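Local coordinates for MHC class I antigen (PDB 5H5Z), which presents peptides at the cell surface, bound in the groove of its alpha 1 and alpha 2 domains and paired with beta-2-microglobulin, at the interface of chains A and B. Numbering follows the deposited sequence. Chains: chain A, MHC class I antigen; chain B, Beta-2-microglobulin.

The interface of chains A and B. Residues chain A 184, 186, 197, 199, 235, 271; chain B 12-15.
The imidazole ring of A:His197 points an edge at chain B. The carbonyl oxygen of B:His13 lies in the ring plane at that edge, 3.6 Å from NE2. This is the contact between the immunoglobulin C1-set (alpha 3) domain of the MHC class I heavy chain and beta-2-microglobulin, itself a C1-set domain. A:Gln235 OE1, from the same chain as A:His197, also lies in the imidazole plane. The CD2 corner of the ring meets the B:Pro15 ring at CD, 3.7 Å away. With CG anti to the backbone N (chi1 179°), A:His197 turns its CD2 and NE2 corners toward B:Pro15 and B:His13 O. The ring of B:Tyr14 has B:His13 CD2 over the centre of one face, 3.4 Å above the plane. The ring atom CD1 of B:Tyr14 lies 4.0 Å from the methyl CG2 of A:Thr199.

Strands 182-187, 194-199 and 234-240 of chain A receive the end of strand 7-12 of chain B and the loop that follows it. Side chains grip two backbone carbonyls, that of B:Ser12 at the strand end and that of B:His13 at the start of the loop. A:Thr199 OG1 donates to B:His13 O at 2.7 Å, tilted 25° from the carbonyl plane. A:Gln235 NE2 donates to B:Ser12 O at 2.9 Å. This bond is almost straight at the hydrogen and lies in the amide plane, but NE2 sits above the carbonyl plane. A water 2.8 Å from B:Ser12 O links it to the other amide branch, OE1 of A:Gln235. Within chain B, the B:Ser12 hydroxyl OG donates to B:Tyr14 O, which ties the loop to the strand end.

B:Pro15 makes the apolar part of the contact, with 71 Å² of its surface hidden by chain A. A:Leu186 CD2 reaches its CB at 3.7 Å, the side chains crossing at about a right angle. CB and OG of A:Ser184 touch its CG.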
loop_
_atom_site.group_PDB
_atom_site.type_symbol
_atom_site.label_atom_id
_atom_site.label_comp_id
_atom_site.label_asym_id
_atom_site.label_seq_id
_atom_site.Cartn_x
_atom_site.Cartn_y
_atom_site.Cartn_z
ATOM N N SER A 184 -13.919 16.241 -10.261
ATOM C CA SER A 184 -15.177 16.204 -11.011
ATOM C C SER A 184 -16.371 15.964 -10.085
ATOM O O SER A 184 -16.223 15.383 -9.005
ATOM C CB SER A 184 -15.135 15.123 -12.096
ATOM O OG SER A 184 -14.157 15.412 -13.081
ATOM N N LEU A 186 -19.904 13.980 -10.119
ATOM C CA LEU A 186 -20.479 12.865 -10.863
ATOM C C LEU A 186 -21.880 12.567 -10.387
ATOM O O LEU A 186 -22.180 12.674 -9.197
ATOM C CB LEU A 186 -19.616 11.609 -10.689
ATOM C CG LEU A 186 -18.092 11.714 -10.844
ATOM C CD1 LEU A 186 -17.425 10.362 -10.630
ATOM C CD2 LEU A 186 -17.694 12.311 -12.183
ATOM N N HIS A 197 -15.404 13.623 -6.873
ATOM C CA HIS A 197 -14.289 12.717 -7.104
ATOM C C HIS A 197 -13.009 13.511 -7.339
ATOM O O HIS A 197 -12.966 14.363 -8.227
ATOM C CB HIS A 197 -14.595 11.828 -8.318
ATOM C CG HIS A 197 -13.500 10.865 -8.663
ATOM N ND1 HIS A 197 -13.286 9.696 -7.963
ATOM C CD2 HIS A 197 -12.570 10.889 -9.646
ATOM C CE1 HIS A 197 -12.258 9.051 -8.490
ATOM N NE2 HIS A 197 -11.809 9.753 -9.514
ATOM N N THR A 199 -8.822 13.040 -7.990
ATOM C CA THR A 199 -7.826 12.046 -8.404
ATOM C C THR A 199 -6.514 12.667 -8.889
ATOM O O THR A 199 -6.482 13.823 -9.321
ATOM C CB THR A 199 -8.375 11.092 -9.492
ATOM O OG1 THR A 199 -7.527 9.938 -9.595
ATOM C CG2 THR A 199 -8.469 11.780 -10.863
ATOM N N GLN A 235 -6.359 8.961 -5.009
ATOM C CA GLN A 235 -7.698 9.490 -5.253
ATOM C C GLN A 235 -8.565 9.325 -4.013
ATOM O O GLN A 235 -8.247 8.532 -3.122
ATOM C CB GLN A 235 -8.339 8.827 -6.478
ATOM C CG GLN A 235 -8.656 7.347 -6.338
ATOM C CD GLN A 235 -9.595 6.873 -7.427
ATOM O OE1 GLN A 235 -10.805 6.801 -7.222
ATOM N NE2 GLN A 235 -9.049 6.584 -8.603
ATOM N N ILE A 271 -21.314 15.933 -14.322
ATOM C CA ILE A 271 -21.218 15.098 -15.515
ATOM C C ILE A 271 -21.869 13.736 -15.282
ATOM O O ILE A 271 -22.010 13.284 -14.140
ATOM C CB ILE A 271 -19.762 14.946 -16.031
ATOM C CG1 ILE A 271 -18.855 14.289 -14.978
ATOM C CG2 ILE A 271 -19.219 16.294 -16.497
ATOM C CD1 ILE A 271 -17.467 13.953 -15.485
ATOM N N SER B 12 -11.892 3.346 -11.137
ATOM C CA SER B 12 -11.079 3.841 -12.240
ATOM C C SER B 12 -10.237 5.031 -11.785
ATOM O O SER B 12 -10.616 5.747 -10.850
ATOM C CB SER B 12 -11.972 4.220 -13.419
ATOM O OG SER B 12 -13.055 5.011 -12.964
ATOM N N HIS B 13 -9.089 5.223 -12.434
ATOM C CA HIS B 13 -8.208 6.359 -12.154
ATOM C C HIS B 13 -8.963 7.682 -12.306
ATOM O O HIS B 13 -8.979 8.500 -11.386
ATOM C CB HIS B 13 -6.974 6.316 -13.070
ATOM C CG HIS B 13 -5.966 7.391 -12.796
ATOM N ND1 HIS B 13 -4.657 7.114 -12.457
ATOM C CD2 HIS B 13 -6.069 8.742 -12.819
ATOM C CE1 HIS B 13 -3.999 8.248 -12.283
ATOM N NE2 HIS B 13 -4.832 9.250 -12.499
ATOM N N TYR B 14 -9.581 7.875 -13.471
ATOM C CA TYR B 14 -10.399 9.045 -13.748
ATOM C C TYR B 14 -11.877 8.659 -13.657
ATOM O O TYR B 14 -12.194 7.469 -13.664
ATOM C CB TYR B 14 -10.087 9.573 -15.153
ATOM C CG TYR B 14 -8.642 9.994 -15.351
ATOM C CD1 TYR B 14 -8.175 11.206 -14.843
ATOM C CD2 TYR B 14 -7.744 9.182 -16.048
ATOM C CE1 TYR B 14 -6.856 11.599 -15.021
ATOM C CE2 TYR B 14 -6.420 9.570 -16.232
ATOM C CZ TYR B 14 -5.984 10.777 -15.715
ATOM O OH TYR B 14 -4.676 11.175 -15.891
ATOM N N PRO B 15 -12.782 9.658 -13.575
ATOM C CA PRO B 15 -14.206 9.368 -13.706
ATOM C C PRO B 15 -14.458 8.477 -14.921
ATOM O O PRO B 15 -13.869 8.698 -15.989
ATOM C CB PRO B 15 -14.814 10.753 -13.919
ATOM C CG PRO B 15 -13.940 11.641 -13.110
ATOM C CD PRO B 15 -12.548 11.089 -13.292
HETATM O O HOH W 1 -13.029 6.069 -9.479
#